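Long-range contact in Non-reducing end beta-L-arabinofuranosidase (Bacteroides thetaiotaomicron, PDB 5MQO), which is a GH127-family glycoside hydrolase of plant pectin breakdown that probably cleaves sugar residues from the non-reducing ends of glycan chains: residues A[291-303]-A[360-372]. Sequence-based numbering, arbitrary orientation.
Sequences YRAMGHAVRANYL and IQKVHQSYGRPYQ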
ATOM      1  N   TYR A 291     -13.082  -8.988 -16.313  1.00 54.15           N
ATOM      2  CA  TYR A 291     -11.660  -9.218 -16.629  1.00 53.66           C
ATOM      3  C   TYR A 291     -10.861  -7.896 -16.712  1.00 54.93           C
ATOM      4  O   TYR A 291      -9.734  -7.868 -17.238  1.00 52.47           O
ATOM      5  CB  TYR A 291     -11.528 -10.008 -17.946  1.00 51.90           C
ATOM      6  CG  TYR A 291     -12.086 -11.392 -17.893  1.00 51.38           C
ATOM      7  CD1 TYR A 291     -11.285 -12.477 -17.467  1.00 51.65           C
ATOM      8  CD2 TYR A 291     -13.418 -11.652 -18.262  1.00 51.86           C
ATOM      9  CE1 TYR A 291     -11.782 -13.782 -17.424  1.00 52.32           C
ATOM     10  CE2 TYR A 291     -13.946 -12.962 -18.203  1.00 52.94           C
ATOM     11  CZ  TYR A 291     -13.120 -14.026 -17.786  1.00 53.62           C
ATOM     12  OH  TYR A 291     -13.593 -15.321 -17.734  1.00 53.39           O
ATOM     13  N   ARG A 292     -11.444  -6.819 -16.177  1.00 57.37           N
ATOM     14  CA  ARG A 292     -10.842  -5.502 -16.190  1.00 58.64           C
ATOM     15  C   ARG A 292     -11.178  -4.745 -14.870  1.00 55.65           C
ATOM     16  O   ARG A 292     -12.173  -5.052 -14.185  1.00 55.79           O
ATOM     17  CB  ARG A 292     -11.323  -4.771 -17.455  1.00 64.76           C
ATOM     18  CG  ARG A 292     -10.748  -5.337 -18.763  1.00 74.36           C
ATOM     19  CD  ARG A 292     -11.252  -4.600 -20.008  1.00 86.18           C
ATOM     20  NE  ARG A 292     -10.418  -4.752 -21.228  1.00 97.20           N
ATOM     21  CZ  ARG A 292     -10.632  -4.112 -22.401  1.00105.03           C
ATOM     22  NH1 ARG A 292     -11.664  -3.271 -22.551  1.00106.59           N
ATOM     23  NH2 ARG A 292      -9.804  -4.297 -23.441  1.00105.24           N
ATOM     24  N   ALA A 293     -10.330  -3.783 -14.502  1.00 53.80           N
ATOM     25  CA  ALA A 293     -10.593  -2.888 -13.359  1.00 52.66           C
ATOM     26  C   ALA A 293     -11.691  -1.929 -13.723  1.00 53.03           C
ATOM     27  O   ALA A 293     -11.755  -1.511 -14.866  1.00 54.44           O
ATOM     28  CB  ALA A 293      -9.348  -2.108 -12.983  1.00 51.52           C
ATOM     29  N   MET A 294     -12.507  -1.509 -12.755  1.00 54.06           N
ATOM     30  CA  MET A 294     -13.757  -0.862 -13.095  1.00 55.33           C
ATOM     31  C   MET A 294     -14.105   0.522 -12.562  1.00 58.04           C
ATOM     32  O   MET A 294     -14.247   1.489 -13.366  1.00 62.69           O
ATOM     33  CB  MET A 294     -14.870  -1.801 -12.721  1.00 58.43           C
ATOM     34  CG  MET A 294     -16.104  -1.602 -13.566  1.00 58.66           C
ATOM     35  SD  MET A 294     -16.920  -3.167 -13.745  1.00 59.95           S
ATOM     36  CE  MET A 294     -16.072  -3.955 -15.129  1.00 59.36           C
ATOM     37  N   GLY A 295     -14.352   0.648 -11.261  1.00 55.87           N
ATOM     38  CA  GLY A 295     -15.102   1.865 -10.831  1.00 55.89           C
ATOM     39  C   GLY A 295     -14.424   2.658  -9.751  1.00 53.77           C
ATOM     40  O   GLY A 295     -13.280   3.012  -9.907  1.00 53.59           O
ATOM     41  N   HIS A 296     -15.144   2.941  -8.671  1.00 52.11           N
ATOM     42  CA  HIS A 296     -14.556   3.471  -7.442  1.00 52.62           C
ATOM     43  C   HIS A 296     -13.346   2.602  -7.000  1.00 51.57           C
ATOM     44  O   HIS A 296     -13.525   1.434  -6.666  1.00 50.79           O
ATOM     45  CB  HIS A 296     -15.625   3.489  -6.350  1.00 53.89           C
ATOM     46  CG  HIS A 296     -15.218   4.204  -5.103  1.00 56.95           C
ATOM     47  ND1 HIS A 296     -15.858   5.336  -4.657  1.00 61.60           N
ATOM     48  CD2 HIS A 296     -14.255   3.943  -4.198  1.00 58.97           C
ATOM     49  CE1 HIS A 296     -15.295   5.753  -3.540  1.00 62.73           C
ATOM     50  NE2 HIS A 296     -14.318   4.921  -3.240  1.00 62.77           N
ATOM     51  N   ALA A 297     -12.138   3.178  -6.972  1.00 49.07           N
ATOM     52  CA  ALA A 297     -10.932   2.363  -6.919  1.00 47.69           C
ATOM     53  C   ALA A 297     -10.721   1.637  -5.578  1.00 47.99           C
ATOM     54  O   ALA A 297     -10.198   0.542  -5.532  1.00 46.54           O
ATOM     55  CB  ALA A 297      -9.718   3.170  -7.339  1.00 45.86           C
ATOM     56  N   VAL A 298     -11.179   2.245  -4.498  1.00 51.14           N
ATOM     57  CA  VAL A 298     -11.121   1.644  -3.162  1.00 51.93           C
ATOM     58  C   VAL A 298     -11.993   0.377  -3.160  1.00 52.74           C
ATOM     59  O   VAL A 298     -11.518  -0.711  -2.832  1.00 50.44           O
ATOM     60  CB  VAL A 298     -11.606   2.610  -2.023  1.00 52.05           C
ATOM     61  CG1 VAL A 298     -11.339   1.985  -0.654  1.00 53.28           C
ATOM     62  CG2 VAL A 298     -10.931   3.964  -2.078  1.00 50.39           C
ATOM     63  N   ARG A 299     -13.262   0.531  -3.540  1.00 53.40           N
ATOM     64  CA  ARG A 299     -14.187  -0.589  -3.618  1.00 53.56           C
ATOM     65  C   ARG A 299     -13.622  -1.683  -4.527  1.00 50.41           C
ATOM     66  O   ARG A 299     -13.628  -2.852  -4.162  1.00 50.18           O
ATOM     67  CB  ARG A 299     -15.566  -0.122  -4.090  1.00 59.20           C
ATOM     68  CG  ARG A 299     -16.324   0.795  -3.112  1.00 63.71           C
ATOM     69  CD  ARG A 299     -17.808   0.959  -3.441  1.00 68.55           C
ATOM     70  NE  ARG A 299     -18.244   2.361  -3.573  1.00 78.37           N
ATOM     71  CZ  ARG A 299     -19.450   2.775  -4.037  1.00 87.87           C
ATOM     72  NH1 ARG A 299     -20.422   1.921  -4.408  1.00 89.73           N
ATOM     73  NH2 ARG A 299     -19.705   4.076  -4.118  1.00 88.38           N
ATOM     74  N   ALA A 300     -13.095  -1.284  -5.681  1.00 47.42           N
ATOM     75  CA  ALA A 300     -12.473  -2.195  -6.639  1.00 45.57           C
ATOM     76  C   ALA A 300     -11.340  -3.011  -6.022  1.00 44.42           C
ATOM     77  O   ALA A 300     -11.307  -4.241  -6.050  1.00 42.01           O
ATOM     78  CB  ALA A 300     -11.917  -1.392  -7.794  1.00 45.69           C
ATOM     79  N   ASN A 301     -10.376  -2.290  -5.496  1.00 44.36           N
ATOM     80  CA  ASN A 301      -9.162  -2.907  -5.076  1.00 43.73           C
ATOM     81  C   ASN A 301      -9.413  -3.774  -3.842  1.00 46.05           C
ATOM     82  O   ASN A 301      -8.902  -4.887  -3.800  1.00 47.06           O
ATOM     83  CB  ASN A 301      -8.096  -1.862  -4.833  1.00 42.33           C
ATOM     84  CG  ASN A 301      -7.526  -1.283  -6.112  1.00 42.51           C
ATOM     85  OD1 ASN A 301      -7.758  -1.780  -7.217  1.00 42.21           O
ATOM     86  ND2 ASN A 301      -6.735  -0.224  -5.959  1.00 43.36           N
ATOM     87  N   TYR A 302     -10.221  -3.303  -2.883  1.00 47.14           N
ATOM     88  CA  TYR A 302     -10.589  -4.127  -1.712  1.00 49.49           C
ATOM     89  C   TYR A 302     -11.358  -5.388  -2.115  1.00 48.12           C
ATOM     90  O   TYR A 302     -11.122  -6.443  -1.545  1.00 45.76           O
ATOM     91  CB  TYR A 302     -11.338  -3.317  -0.626  1.00 52.00           C
ATOM     92  CG  TYR A 302     -10.415  -2.511   0.272  1.00 54.30           C
ATOM     93  CD1 TYR A 302      -9.847  -3.077   1.390  1.00 59.10           C
ATOM     94  CD2 TYR A 302     -10.070  -1.219  -0.027  1.00 56.03           C
ATOM     95  CE1 TYR A 302      -8.975  -2.363   2.212  1.00 61.12           C
ATOM     96  CE2 TYR A 302      -9.209  -0.498   0.779  1.00 59.97           C
ATOM     97  CZ  TYR A 302      -8.664  -1.070   1.904  1.00 62.06           C
ATOM     98  OH  TYR A 302      -7.804  -0.350   2.709  1.00 65.52           O
ATOM     99  N   LEU A 303     -12.238  -5.278  -3.119  1.00 49.13           N
ATOM    100  CA  LEU A 303     -12.886  -6.463  -3.734  1.00 48.72           C
ATOM    101  C   LEU A 303     -11.846  -7.417  -4.225  1.00 49.02           C
ATOM    102  O   LEU A 303     -11.879  -8.574  -3.856  1.00 50.58           O
ATOM    103  CB  LEU A 303     -13.795  -6.115  -4.923  1.00 48.67           C
ATOM    104  CG  LEU A 303     -14.289  -7.242  -5.864  1.00 48.66           C
ATOM    105  CD1 LEU A 303     -15.147  -8.252  -5.149  1.00 48.93           C
ATOM    106  CD2 LEU A 303     -15.094  -6.689  -7.020  1.00 48.87           C
ATOM    107  N   ILE A 360     -24.724   3.924 -20.053  1.00 63.50           N
ATOM    108  CA  ILE A 360     -23.592   4.752 -19.612  1.00 62.02           C
ATOM    109  C   ILE A 360     -23.853   5.332 -18.219  1.00 60.45           C
ATOM    110  O   ILE A 360     -24.763   6.126 -18.026  1.00 57.68           O
ATOM    111  CB  ILE A 360     -23.290   5.877 -20.614  1.00 62.52           C
ATOM    112  CG1 ILE A 360     -22.984   5.271 -21.987  1.00 62.65           C
ATOM    113  CG2 ILE A 360     -22.113   6.731 -20.134  1.00 62.77           C
ATOM    114  CD1 ILE A 360     -22.968   6.279 -23.107  1.00 63.50           C
ATOM    115  N   GLN A 361     -23.039   4.932 -17.246  1.00 59.95           N
ATOM    116  CA  GLN A 361     -23.267   5.304 -15.854  1.00 58.94           C
ATOM    117  C   GLN A 361     -22.240   6.312 -15.383  1.00 58.38           C
ATOM    118  O   GLN A 361     -21.164   6.390 -15.941  1.00 62.18           O
ATOM    119  CB  GLN A 361     -23.136   4.076 -14.982  1.00 59.73           C
ATOM    120  CG  GLN A 361     -24.182   2.994 -15.209  1.00 60.48           C
ATOM    121  CD  GLN A 361     -23.859   1.711 -14.463  1.00 58.98           C
ATOM    122  OE1 GLN A 361     -22.755   1.538 -13.908  1.00 60.57           O
ATOM    123  NE2 GLN A 361     -24.801   0.804 -14.462  1.00 55.75           N
ATOM    124  N   LYS A 362     -22.567   7.072 -14.342  1.00 58.22           N
ATOM    125  CA  LYS A 362     -21.559   7.852 -13.602  1.00 56.29           C
ATOM    126  C   LYS A 362     -20.647   6.961 -12.733  1.00 54.74           C
ATOM    127  O   LYS A 362     -21.084   5.950 -12.193  1.00 49.58           O
ATOM    128  CB  LYS A 362     -22.203   8.967 -12.761  1.00 55.05           C
ATOM    129  CG  LYS A 362     -22.630  10.167 -13.606  1.00 57.16           C
ATOM    130  CD  LYS A 362     -23.763  10.962 -12.979  1.00 58.23           C
ATOM    131  CE  LYS A 362     -23.359  11.521 -11.629  1.00 60.42           C
ATOM    132  NZ  LYS A 362     -24.558  11.812 -10.809  1.00 60.49           N
ATOM    133  N   VAL A 363     -19.370   7.351 -12.644  1.00 55.78           N
ATOM    134  CA  VAL A 363     -18.407   6.780 -11.682  1.00 54.56           C
ATOM    135  C   VAL A 363     -17.838   7.923 -10.848  1.00 56.33           C
ATOM    136  O   VAL A 363     -18.028   9.089 -11.170  1.00 59.03           O
ATOM    137  CB  VAL A 363     -17.279   5.975 -12.382  1.00 52.50           C
ATOM    138  CG1 VAL A 363     -17.873   4.908 -13.281  1.00 51.74           C
ATOM    139  CG2 VAL A 363     -16.347   6.861 -13.209  1.00 52.43           C
ATOM    140  N   HIS A 364     -17.144   7.602  -9.771  1.00 60.22           N
ATOM    141  CA  HIS A 364     -16.467   8.635  -8.968  1.00 63.82           C
ATOM    142  C   HIS A 364     -15.300   8.028  -8.190  1.00 59.20           C
ATOM    143  O   HIS A 364     -15.373   6.887  -7.783  1.00 59.97           O
ATOM    144  CB  HIS A 364     -17.455   9.372  -8.035  1.00 69.10           C
ATOM    145  CG  HIS A 364     -17.905   8.562  -6.847  1.00 76.69           C
ATOM    146  ND1 HIS A 364     -18.362   7.263  -6.953  1.00 76.92           N
ATOM    147  CD2 HIS A 364     -17.977   8.875  -5.527  1.00 79.93           C
ATOM    148  CE1 HIS A 364     -18.694   6.813  -5.759  1.00 76.58           C
ATOM    149  NE2 HIS A 364     -18.463   7.767  -4.874  1.00 79.45           N
ATOM    150  N   GLN A 365     -14.228   8.792  -8.014  1.00 56.67           N
ATOM    151  CA  GLN A 365     -13.049   8.358  -7.262  1.00 56.16           C
ATOM    152  C   GLN A 365     -12.638   7.026  -7.854  1.00 52.42           C
ATOM    153  O   GLN A 365     -12.490   6.001  -7.165  1.00 49.68           O
ATOM    154  CB  GLN A 365     -13.371   8.292  -5.768  1.00 61.35           C
ATOM    155  CG  GLN A 365     -14.320   9.404  -5.313  1.00 65.34           C
ATOM    156  CD  GLN A 365     -14.228   9.744  -3.840  1.00 66.95           C
ATOM    157  OE1 GLN A 365     -13.832   8.929  -3.020  1.00 67.95           O
ATOM    158  NE2 GLN A 365     -14.584  10.972  -3.507  1.00 71.26           N
ATOM    159  N   SER A 366     -12.457   7.090  -9.170  1.00 49.97           N
ATOM    160  CA  SER A 366     -12.585   5.939 -10.035  1.00 47.83           C
ATOM    161  C   SER A 366     -11.483   5.739 -11.075  1.00 47.51           C
ATOM    162  O   SER A 366     -10.832   6.692 -11.547  1.00 46.26           O
ATOM    163  CB  SER A 366     -13.929   6.021 -10.768  1.00 47.05           C
ATOM    164  OG  SER A 366     -14.053   5.015 -11.749  1.00 46.19           O
ATOM    165  N   TYR A 367     -11.332   4.468 -11.456  1.00 45.89           N
ATOM    166  CA  TYR A 367     -10.516   4.078 -12.581  1.00 45.15           C
ATOM    167  C   TYR A 367     -11.096   4.740 -13.814  1.00 44.54           C
ATOM    168  O   TYR A 367     -12.270   4.974 -13.861  1.00 44.20           O
ATOM    169  CB  TYR A 367     -10.522   2.545 -12.731  1.00 45.09           C
ATOM    170  CG  TYR A 367      -9.616   1.804 -11.768  1.00 45.18           C
ATOM    171  CD1 TYR A 367      -8.230   1.955 -11.843  1.00 45.95           C
ATOM    172  CD2 TYR A 367     -10.128   0.931 -10.784  1.00 45.49           C
ATOM    173  CE1 TYR A 367      -7.367   1.283 -10.970  1.00 45.59           C
ATOM    174  CE2 TYR A 367      -9.270   0.249  -9.917  1.00 46.02           C
ATOM    175  CZ  TYR A 367      -7.882   0.434 -10.019  1.00 45.57           C
ATOM    176  OH  TYR A 367      -6.989  -0.209  -9.190  1.00 45.44           O
ATOM    177  N   GLY A 368     -10.257   5.050 -14.796  1.00 48.48           N
ATOM    178  CA  GLY A 368     -10.659   5.689 -16.079  1.00 47.95           C
ATOM    179  C   GLY A 368     -10.427   4.740 -17.226  1.00 49.17           C
ATOM    180  O   GLY A 368     -10.322   3.517 -16.990  1.00 50.99           O
ATOM    181  N   ARG A 369     -10.378   5.287 -18.451  1.00 47.85           N
ATOM    182  CA  ARG A 369     -10.027   4.542 -19.671  1.00 47.46           C
ATOM    183  C   ARG A 369      -8.604   4.030 -19.566  1.00 46.81           C
ATOM    184  O   ARG A 369      -7.800   4.620 -18.847  1.00 46.27           O
ATOM    185  CB  ARG A 369     -10.053   5.439 -20.914  1.00 50.04           C
ATOM    186  CG  ARG A 369     -11.436   5.915 -21.402  1.00 54.23           C
ATOM    187  CD  ARG A 369     -11.356   6.648 -22.762  1.00 55.42           C
ATOM    188  NE  ARG A 369     -10.107   7.417 -22.885  1.00 54.20           N
ATOM    189  CZ  ARG A 369      -9.932   8.652 -22.438  1.00 54.45           C
ATOM    190  NH1 ARG A 369     -10.920   9.326 -21.874  1.00 56.22           N
ATOM    191  NH2 ARG A 369      -8.760   9.237 -22.568  1.00 54.97           N
ATOM    192  N   PRO A 370      -8.272   2.947 -20.284  1.00 46.54           N
ATOM    193  CA  PRO A 370      -6.881   2.539 -20.363  1.00 47.59           C
ATOM    194  C   PRO A 370      -5.962   3.710 -20.780  1.00 49.15           C
ATOM    195  O   PRO A 370      -6.354   4.557 -21.605  1.00 51.48           O
ATOM    196  CB  PRO A 370      -6.884   1.447 -21.454  1.00 48.82           C
ATOM    197  CG  PRO A 370      -8.302   1.027 -21.643  1.00 47.71           C
ATOM    198  CD  PRO A 370      -9.181   1.941 -20.856  1.00 47.01           C
ATOM    199  N   TYR A 371      -4.771   3.764 -20.188  1.00 47.51           N
ATOM    200  CA  TYR A 371      -3.832   4.854 -20.382  1.00 46.46           C
ATOM    201  C   TYR A 371      -4.369   6.279 -20.130  1.00 47.60           C
ATOM    202  O   TYR A 371      -3.777   7.256 -20.627  1.00 52.76           O
ATOM    203  CB  TYR A 371      -3.216   4.756 -21.778  1.00 45.54           C
ATOM    204  CG  TYR A 371      -2.800   3.367 -22.112  1.00 46.21           C
ATOM    205  CD1 TYR A 371      -1.669   2.785 -21.514  1.00 45.83           C
ATOM    206  CD2 TYR A 371      -3.557   2.591 -22.985  1.00 46.49           C
ATOM    207  CE1 TYR A 371      -1.303   1.468 -21.803  1.00 45.83           C
ATOM    208  CE2 TYR A 371      -3.184   1.294 -23.301  1.00 47.07           C
ATOM    209  CZ  TYR A 371      -2.063   0.729 -22.700  1.00 45.98           C
ATOM    210  OH  TYR A 371      -1.747  -0.569 -23.011  1.00 45.40           O
ATOM    211  N   GLN A 372      -5.457   6.435 -19.382  1.00 45.63           N
ATOM    212  CA  GLN A 372      -5.930   7.777 -19.047  1.00 47.10           C
ATOM    213  C   GLN A 372      -5.365   8.134 -17.680  1.00 46.88           C
ATOM    214  O   GLN A 372      -5.940   7.772 -16.642  1.00 45.73           O
ATOM    215  CB  GLN A 372      -7.458   7.863 -19.066  1.00 48.36           C
ATOM    216  CG  GLN A 372      -8.020   9.201 -18.616  1.00 48.65           C
ATOM    217  CD  GLN A 372      -9.530   9.238 -18.605  1.00 50.52           C
ATOM    218  OE1 GLN A 372     -10.226   8.202 -18.514  1.00 54.94           O
ATOM    219  NE2 GLN A 372     -10.062  10.444 -18.693  1.00 48.97           N
TER
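Tyr367 inserts its ring between Ala293 and Ala297, and a single beta bridge, His296 with Ser366, fixes the backbones beside it at the N-terminus of helix 297-314 in the GH127 catalytic domain. Two bonds define the bridge: Tyr367 N to Gly295 O at 2.9 Å, and Ala297 N to Gln365 O, with an N-H...O angle of 162°. The ring is held between two methyl groups by CH-pi contacts: Ala293 CB stands 3.9 Å from the centroid of the Tyr367 ring over one face, and Ala297 CB lies 4.2 Å from that centroid over the opposite face. Ala300 CB meets the ring edge, while Ile330 of helix 317-333 also touches Tyr367. Tyr367 OH donates to a lone pair of Asn301 OD1 at 2.6 Å, in the carbonyl plane, and Asn301 ND2 hydrogen-bonds to Ala384 O, which helps hold the amide. A phenylalanine in place of Tyr367 would probably leave Asn301 OD1 without its hydroxyl donor.

A second cluster joins His296, the N-cap residue, to His364. The His296 ring turns its edge to the face of His364 in a T-shaped pair, planes 70° apart; chi1 of -171°, which sets CG beside the carbonyl carbon, places ND1 of His296 3.4 Å from CE1 of His364. Arg299 NH2 reaches the His364 edge in the ring plane. Gln365 CB packs over a face of the His296 ring, 4.2 Å from its centroid.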